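Local coordinates for NAD-dependent epimerase/dehydratase (Veillonella parvula, PDB 4HNH), which binds NADP in a Rossmann-type domain and probably acts as an NADP-dependent epimerase, dehydratase or reductase on a substrate not yet established, at residues T34-Q39 with T55-S60; G59-P64 with G85-S90. All coordinates share one frame; numbering follows the deposited sequence. Where two conformers were deposited one is given.

Contact 1 (T34-Q39 with T55-S60). With NAP (NADP nicotinamide-adenine-dinucleotide phosphate), chain C.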
loop_
_atom_site.group_PDB
_atom_site.type_symbol
_atom_site.label_atom_id
_atom_site.label_comp_id
_atom_site.label_asym_id
_atom_site.label_seq_id
_atom_site.Cartn_x
_atom_site.Cartn_y
_atom_site.Cartn_z
ATOM N N THR A 34 12.825 -4.980 5.590
ATOM C CA THR A 34 13.410 -5.555 4.396
ATOM C C THR A 34 12.759 -4.893 3.183
ATOM O O THR A 34 11.536 -4.881 3.053
ATOM C CB THR A 34 13.226 -7.085 4.370
ATOM O OG1 THR A 34 13.952 -7.665 5.463
ATOM C CG2 THR A 34 13.768 -7.667 3.067
ATOM N N LEU A 35 13.587 -4.321 2.314
ATOM C CA LEU A 35 13.120 -3.583 1.143
ATOM C C LEU A 35 13.334 -4.418 -0.108
ATOM O O LEU A 35 14.409 -4.977 -0.307
ATOM C CB LEU A 35 13.886 -2.259 1.003
ATOM C CG LEU A 35 13.821 -1.311 2.206
ATOM C CD1 LEU A 35 14.644 -0.049 1.958
ATOM C CD2 LEU A 35 12.380 -0.938 2.531
ATOM N N TYR A 36 12.312 -4.494 -0.951
ATOM C CA TYR A 36 12.383 -5.295 -2.158
ATOM C C TYR A 36 11.900 -4.504 -3.365
ATOM O O TYR A 36 10.848 -3.864 -3.320
ATOM C CB TYR A 36 11.514 -6.549 -2.003
ATOM C CG TYR A 36 11.617 -7.481 -3.183
ATOM C CD1 TYR A 36 12.700 -8.338 -3.321
ATOM C CD2 TYR A 36 10.641 -7.491 -4.173
ATOM C CE1 TYR A 36 12.804 -9.193 -4.401
ATOM C CE2 TYR A 36 10.738 -8.343 -5.268
ATOM C CZ TYR A 36 11.827 -9.193 -5.376
ATOM O OH TYR A 36 11.951 -10.055 -6.445
ATOM N N GLY A 37 12.658 -4.554 -4.456
ATOM C CA GLY A 37 12.194 -3.966 -5.702
ATOM C C GLY A 37 13.293 -3.866 -6.732
ATOM O O GLY A 37 14.412 -4.322 -6.504
ATOM N N ARG A 38 12.971 -3.282 -7.881
ATOM C CA ARG A 38 13.923 -3.228 -8.983
ATOM C C ARG A 38 15.049 -2.231 -8.743
ATOM O O ARG A 38 14.795 -1.046 -8.515
ATOM C CB ARG A 38 13.222 -2.870 -10.294
ATOM C CG ARG A 38 12.231 -3.903 -10.801
ATOM C CD ARG A 38 11.818 -3.535 -12.216
ATOM N NE ARG A 38 10.730 -4.355 -12.736
ATOM C CZ ARG A 38 9.451 -3.993 -12.726
ATOM N NH1 ARG A 38 9.089 -2.826 -12.207
ATOM N NH2 ARG A 38 8.533 -4.800 -13.231
ATOM N N GLN A 39 16.287 -2.716 -8.811
ATOM C CA GLN A 39 17.464 -1.848 -8.808
ATOM C C GLN A 39 17.533 -0.930 -7.585
ATOM O O GLN A 39 17.999 0.201 -7.687
ATOM C CB GLN A 39 17.500 -0.996 -10.085
ATOM C CG GLN A 39 17.645 -1.789 -11.373
ATOM C CD GLN A 39 18.977 -2.497 -11.481
ATOM O OE1 GLN A 39 20.026 -1.927 -11.182
ATOM N NE2 GLN A 39 18.944 -3.747 -11.919
ATOM N N THR A 55 17.420 -4.062 5.375
ATOM C CA THR A 55 17.985 -5.072 4.496
ATOM C C THR A 55 17.440 -4.811 3.097
ATOM O O THR A 55 16.237 -4.592 2.923
ATOM C CB THR A 55 17.592 -6.497 4.932
ATOM O OG1 THR A 55 18.219 -6.806 6.179
ATOM C CG2 THR A 55 18.046 -7.515 3.900
ATOM N N VAL A 56 18.326 -4.822 2.108
ATOM C CA VAL A 56 17.937 -4.531 0.730
ATOM C C VAL A 56 18.077 -5.745 -0.177
ATOM O O VAL A 56 19.149 -6.347 -0.259
ATOM C CB VAL A 56 18.801 -3.405 0.134
ATOM C CG1 VAL A 56 18.473 -3.212 -1.333
ATOM C CG2 VAL A 56 18.595 -2.104 0.901
ATOM N N ILE A 57 16.993 -6.085 -0.867
ATOM C CA ILE A 57 17.007 -7.158 -1.848
ATOM C C ILE A 57 16.470 -6.637 -3.179
ATOM O O ILE A 57 15.397 -6.038 -3.233
ATOM C CB ILE A 57 16.156 -8.349 -1.384
ATOM C CG1 ILE A 57 16.738 -8.921 -0.087
ATOM C CG2 ILE A 57 16.092 -9.404 -2.482
ATOM C CD1 ILE A 57 15.779 -9.789 0.701
ATOM N N GLU A 58 17.220 -6.864 -4.252
ATOM C CA GLU A 58 16.808 -6.400 -5.572
ATOM C C GLU A 58 16.092 -7.496 -6.348
ATOM O O GLU A 58 16.536 -8.648 -6.380
ATOM C CB GLU A 58 18.014 -5.901 -6.368
ATOM C CG GLU A 58 18.735 -4.725 -5.723
ATOM C CD GLU A 58 19.835 -4.165 -6.606
ATOM O OE1 GLU A 58 20.628 -4.964 -7.156
ATOM O OE2 GLU A 58 19.901 -2.926 -6.754
ATOM N N GLY A 59 14.978 -7.137 -6.975
ATOM C CA GLY A 59 14.266 -8.080 -7.823
ATOM C C GLY A 59 12.904 -7.557 -8.235
ATOM O O GLY A 59 12.483 -6.491 -7.792
ATOM N N SER A 60 12.216 -8.304 -9.093
ATOM C CA SER A 60 10.899 -7.888 -9.553
ATOM C C SER A 60 9.823 -8.780 -8.936
ATOM O O SER A 60 10.126 -9.854 -8.412
ATOM C CB SER A 60 10.821 -7.948 -11.075
ATOM O OG SER A 60 10.559 -9.266 -11.517
HETATM P PA NAP C . 4.468 4.382 -7.043
HETATM O O1A NAP C . 5.391 5.534 -6.826
HETATM O O2A NAP C . 4.397 4.188 -8.528
HETATM O O5B NAP C . 5.038 3.084 -6.371
HETATM C C5B NAP C . 4.706 1.819 -6.868
HETATM C C4B NAP C . 5.909 0.961 -6.842
HETATM O O4B NAP C . 5.548 -0.398 -7.109
HETATM C C3B NAP C . 6.913 1.397 -7.877
HETATM O O3B NAP C . 8.083 1.812 -7.276
HETATM C C2B NAP C . 7.097 0.172 -8.711
HETATM O O2B NAP C . 8.444 -0.091 -9.060
HETATM C C1B NAP C . 6.613 -0.925 -7.807
HETATM N N9A NAP C . 6.226 -2.044 -8.619
HETATM C C8A NAP C . 5.031 -2.208 -9.337
HETATM N N7A NAP C . 5.085 -3.366 -9.996
HETATM C C5A NAP C . 6.321 -3.998 -9.733
HETATM C C6A NAP C . 6.934 -5.227 -10.143
HETATM N N6A NAP C . 6.272 -6.100 -11.006
HETATM N N1A NAP C . 8.165 -5.509 -9.693
HETATM C C2A NAP C . 8.806 -4.692 -8.864
HETATM N N3A NAP C . 8.276 -3.527 -8.447
HETATM C C4A NAP C . 7.062 -3.159 -8.857
HETATM O O3 NAP C . 3.004 4.654 -6.505
HETATM P PN NAP C . 2.599 5.355 -5.123
HETATM O O1N NAP C . 2.497 6.841 -5.229
HETATM O O2N NAP C . 3.556 5.143 -3.996
HETATM O O5D NAP C . 1.157 4.781 -4.802
HETATM C C5D NAP C . 1.025 3.417 -4.430
HETATM C C4D NAP C . 0.091 2.655 -5.392
HETATM O O4D NAP C . -1.206 3.171 -5.402
HETATM C C3D NAP C . 0.547 2.602 -6.832
HETATM O O3D NAP C . 0.203 1.383 -7.342
HETATM C C2D NAP C . -0.238 3.705 -7.453
HETATM O O2D NAP C . -0.371 3.527 -8.815
HETATM C C1D NAP C . -1.521 3.523 -6.732
HETATM N N1N NAP C . -2.389 4.726 -6.658
HETATM C C2N NAP C . -2.009 5.913 -7.262
HETATM C C3N NAP C . -2.823 7.039 -7.175
HETATM C C7N NAP C . -2.420 8.296 -7.811
HETATM O O7N NAP C . -3.037 9.312 -7.594
HETATM N N7N NAP C . -1.274 8.331 -8.685
HETATM C C4N NAP C . -4.050 6.946 -6.431
HETATM C C5N NAP C . -4.396 5.672 -5.813
HETATM C C6N NAP C . -3.558 4.613 -5.940
HETATM P P2B NAP C . 9.243 0.627 -10.225
HETATM O O1X NAP C . 8.570 0.665 -11.588
HETATM O O2X NAP C . 9.476 2.088 -9.863
HETATM O O3X NAP C . 10.595 -0.043 -10.431
HETATM O O HOH W 1 21.049 -1.349 -8.834
#
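With CG anti to the backbone N (chi1 -176°), Y36 brings the edge of its ring to the 55-60 segment: CD1 meets I57 CG2 at 3.7 Å, and the hydroxyl donates to S60 O at 2.7 Å, from above the carbonyl plane. I57 CG2 and the oxygen of S60 both lie at the ring's edge. The backbones run parallel; L35 N bonds to T55 O (2.7 Å), L35 O accepts from I57 N, and G37 O receives G59 N at 2.9 Å. A CB on G59 would collide with Y36 OH, and G37 has backbone angles that call for glycine. Just past the strand end, the R38 chain, extended from CG to NE, sets its guanidinium face over the NADP adenine, N1A 3.5 Å from the plane, with the 2'-phosphate at its edge, consistent with recognition of NADP. E58 OE2 accepts from K41 N and, with Q39 OE1, from one water. In this Rossmann parallel sheet the pair forms a beta-alpha-beta unit, strands 32-37 and 54-58 joined through helix 46-49; strand 7-11 flanks 32-37 on its other edge, and helix 64-71 packs on Y36 and I57.

Contact 2 (G59-P64 with G85-S90). With NAP (NADP nicotinamide-adenine-dinucleotide phosphate), chain C.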
loop_
_atom_site.group_PDB
_atom_site.type_symbol
_atom_site.label_atom_id
_atom_site.label_comp_id
_atom_site.label_asym_id
_atom_site.label_seq_id
_atom_site.Cartn_x
_atom_site.Cartn_y
_atom_site.Cartn_z
ATOM N N GLY A 59 14.978 -7.137 -6.975
ATOM C CA GLY A 59 14.266 -8.080 -7.823
ATOM C C GLY A 59 12.904 -7.557 -8.235
ATOM O O GLY A 59 12.483 -6.491 -7.792
ATOM N N SER A 60 12.216 -8.304 -9.093
ATOM C CA SER A 60 10.899 -7.888 -9.553
ATOM C C SER A 60 9.823 -8.780 -8.936
ATOM O O SER A 60 10.126 -9.854 -8.412
ATOM C CB SER A 60 10.821 -7.948 -11.075
ATOM O OG SER A 60 10.559 -9.266 -11.517
ATOM N N PHE A 61 8.569 -8.335 -9.002
ATOM C CA PHE A 61 7.460 -9.113 -8.442
ATOM C C PHE A 61 7.293 -10.454 -9.156
ATOM O O PHE A 61 6.486 -11.273 -8.737
ATOM C CB PHE A 61 6.129 -8.346 -8.526
ATOM C CG PHE A 61 6.027 -7.157 -7.610
ATOM C CD1 PHE A 61 7.011 -6.879 -6.672
ATOM C CD2 PHE A 61 4.922 -6.314 -7.690
ATOM C CE1 PHE A 61 6.899 -5.780 -5.843
ATOM C CE2 PHE A 61 4.804 -5.213 -6.855
ATOM C CZ PHE A 61 5.793 -4.946 -5.933
ATOM N N GLN A 62 8.035 -10.663 -10.240
ATOM C CA GLN A 62 7.974 -11.912 -10.998
ATOM C C GLN A 62 9.176 -12.819 -10.734
ATOM O O GLN A 62 9.406 -13.779 -11.469
ATOM C CB GLN A 62 7.867 -11.629 -12.499
ATOM C CG GLN A 62 6.526 -11.067 -12.936
ATOM C CD GLN A 62 5.410 -12.097 -12.881
ATOM O OE1 GLN A 62 5.630 -13.287 -13.125
ATOM N NE2 GLN A 62 4.203 -11.645 -12.563
ATOM N N ASN A 63 9.935 -12.519 -9.684
ATOM C CA ASN A 63 11.070 -13.356 -9.297
ATOM C C ASN A 63 10.747 -14.165 -8.045
ATOM O O ASN A 63 10.881 -13.663 -6.927
ATOM C CB ASN A 63 12.308 -12.497 -9.053
ATOM C CG ASN A 63 13.567 -13.327 -8.877
ATOM O OD1 ASN A 63 13.514 -14.474 -8.429
ATOM N ND2 ASN A 63 14.710 -12.748 -9.230
ATOM N N PRO A 64 10.330 -15.429 -8.226
ATOM C CA PRO A 64 9.828 -16.240 -7.110
ATOM C C PRO A 64 10.857 -16.442 -5.996
ATOM O O PRO A 64 10.514 -16.324 -4.816
ATOM C CB PRO A 64 9.486 -17.583 -7.773
ATOM C CG PRO A 64 10.306 -17.607 -9.035
ATOM C CD PRO A 64 10.385 -16.188 -9.489
ATOM N N GLY A 85 -2.823 -8.532 -11.885
ATOM C CA GLY A 85 -3.224 -9.824 -11.360
ATOM C C GLY A 85 -2.062 -10.803 -11.334
ATOM O O GLY A 85 -1.876 -11.537 -10.369
ATOM N N SER A 86 -1.262 -10.806 -12.394
ATOM C CA SER A 86 -0.140 -11.736 -12.473
ATOM C C SER A 86 0.915 -11.436 -11.415
ATOM O O SER A 86 1.459 -12.350 -10.790
ATOM C CB SER A 86 0.505 -11.681 -13.856
ATOM O OG SER A 86 1.494 -12.692 -13.979
ATOM N N ASP A 87 1.216 -10.157 -11.220
ATOM C CA ASP A 87 2.190 -9.766 -10.206
ATOM C C ASP A 87 1.639 -10.095 -8.825
ATOM O O ASP A 87 2.366 -10.592 -7.964
ATOM C CB ASP A 87 2.524 -8.271 -10.290
ATOM C CG ASP A 87 3.382 -7.921 -11.506
ATOM O OD1 ASP A 87 3.966 -8.838 -12.123
ATOM O OD2 ASP A 87 3.475 -6.717 -11.835
ATOM N N MET A 88 0.348 -9.831 -8.622
ATOM C CA MET A 88 -0.264 -10.098 -7.328
ATOM C C MET A 88 -0.238 -11.593 -7.038
ATOM O O MET A 88 -0.011 -12.009 -5.890
ATOM C CB MET A 88 -1.695 -9.556 -7.273
ATOM C CG MET A 88 -2.325 -9.513 -5.861
ATOM S SD MET A 88 -1.586 -8.281 -4.732
ATOM C CE MET A 88 -0.450 -9.347 -3.827
ATOM N N ALA A 89 -0.464 -12.398 -8.069
ATOM C CA ALA A 89 -0.441 -13.852 -7.922
ATOM C C ALA A 89 0.951 -14.352 -7.529
ATOM O O ALA A 89 1.086 -15.289 -6.738
ATOM C CB ALA A 89 -0.906 -14.537 -9.209
ATOM N N SER A 90 1.981 -13.745 -8.105
ATOM C CA SER A 90 3.352 -14.133 -7.809
ATOM C C SER A 90 3.684 -13.845 -6.348
ATOM O O SER A 90 4.360 -14.633 -5.676
ATOM C CB SER A 90 4.313 -13.383 -8.734
ATOM O OG SER A 90 5.656 -13.734 -8.470
HETATM P PA NAP C . 4.468 4.382 -7.043
HETATM O O1A NAP C . 5.391 5.534 -6.826
HETATM O O2A NAP C . 4.397 4.188 -8.528
HETATM O O5B NAP C . 5.038 3.084 -6.371
HETATM C C5B NAP C . 4.706 1.819 -6.868
HETATM C C4B NAP C . 5.909 0.961 -6.842
HETATM O O4B NAP C . 5.548 -0.398 -7.109
HETATM C C3B NAP C . 6.913 1.397 -7.877
HETATM O O3B NAP C . 8.083 1.812 -7.276
HETATM C C2B NAP C . 7.097 0.172 -8.711
HETATM O O2B NAP C . 8.444 -0.091 -9.060
HETATM C C1B NAP C . 6.613 -0.925 -7.807
HETATM N N9A NAP C . 6.226 -2.044 -8.619
HETATM C C8A NAP C . 5.031 -2.208 -9.337
HETATM N N7A NAP C . 5.085 -3.366 -9.996
HETATM C C5A NAP C . 6.321 -3.998 -9.733
HETATM C C6A NAP C . 6.934 -5.227 -10.143
HETATM N N6A NAP C . 6.272 -6.100 -11.006
HETATM N N1A NAP C . 8.165 -5.509 -9.693
HETATM C C2A NAP C . 8.806 -4.692 -8.864
HETATM N N3A NAP C . 8.276 -3.527 -8.447
HETATM C C4A NAP C . 7.062 -3.159 -8.857
HETATM O O3 NAP C . 3.004 4.654 -6.505
HETATM P PN NAP C . 2.599 5.355 -5.123
HETATM O O1N NAP C . 2.497 6.841 -5.229
HETATM O O2N NAP C . 3.556 5.143 -3.996
HETATM O O5D NAP C . 1.157 4.781 -4.802
HETATM C C5D NAP C . 1.025 3.417 -4.430
HETATM C C4D NAP C . 0.091 2.655 -5.392
HETATM O O4D NAP C . -1.206 3.171 -5.402
HETATM C C3D NAP C . 0.547 2.602 -6.832
HETATM O O3D NAP C . 0.203 1.383 -7.342
HETATM C C2D NAP C . -0.238 3.705 -7.453
HETATM O O2D NAP C . -0.371 3.527 -8.815
HETATM C C1D NAP C . -1.521 3.523 -6.732
HETATM N N1N NAP C . -2.389 4.726 -6.658
HETATM C C2N NAP C . -2.009 5.913 -7.262
HETATM C C3N NAP C . -2.823 7.039 -7.175
HETATM C C7N NAP C . -2.420 8.296 -7.811
HETATM O O7N NAP C . -3.037 9.312 -7.594
HETATM N N7N NAP C . -1.274 8.331 -8.685
HETATM C C4N NAP C . -4.050 6.946 -6.431
HETATM C C5N NAP C . -4.396 5.672 -5.813
HETATM C C6N NAP C . -3.558 4.613 -5.940
HETATM P P2B NAP C . 9.243 0.627 -10.225
HETATM O O1X NAP C . 8.570 0.665 -11.588
HETATM O O2X NAP C . 9.476 2.088 -9.863
HETATM O O3X NAP C . 10.595 -0.043 -10.431
#
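D87 CB stands at the edge of the F61 phenyl ring, 4.0 Å from F61 CB, and both residues reach the adenine of NADP. The ring of F61 takes the base on one face, with C6A 3.2 Å above its plane and offset toward the rim, while F61 N donates to N1A at 2.9 Å. D87 OD2 receives a weak bond from the exocyclic N6A, so the amino group and its neighbouring ring nitrogen are both read, one by a carboxylate and one by a backbone N-H. Were F61 an alanine, this face of the adenine would probably lose its stacking partner, leaving the base to its polar bonds and to the R38 guanidinium on the other side. This is the adenine end of a Rossmann dinucleotide site, where the loop after strand 54-58 faces the start of helix 85-97. In the next shell, Q62 bends at chi2 (-71°) and brings NE2 to D87 OD1 at 2.9 Å; the bond is nearly straight (174°), lies in the amide plane and uses the anti lone pair of the carboxylate, whose two oxygens thus serve glutamine and cofactor. A weaker bond runs from the same NE2 to S86 OG. One helical turn beyond S86, in one of the two conformers of S90, OG lies anti to the backbone N and donates to F61 O at 2.6 Å, in the carbonyl plane. Further out, the loop is shaped by a type I turn from S60 to N63 and by an ST turn in which S60 OG accepts from Q62 N. N63 then N-caps helix 64-71, its OD1 taking K66 N, while F61 also touches I91 of helix 85-97.

Contact 1 is partly buried beta-sheet pairing, whereas contact 2 lies at the surface, between a loop and a helix. The first buries 617 Å² between its segments and relies mainly on backbone bonds, with Y36 and I57 packed beside them and one hydroxyl bond at the strand end; the second buries 260 Å² and relies on side-chain polar groups. They share G59 and S60, where strand 54-58 gives way to the loop, and Y36 of contact 1 packs against F61 and N63 of contact 2. Both end at NADP: 34-39 brings a cationic side chain to the adenine and 2'-phosphate, while the 59-64 and 85-90 pair supplies an aromatic face and hydrogen bonds to the base.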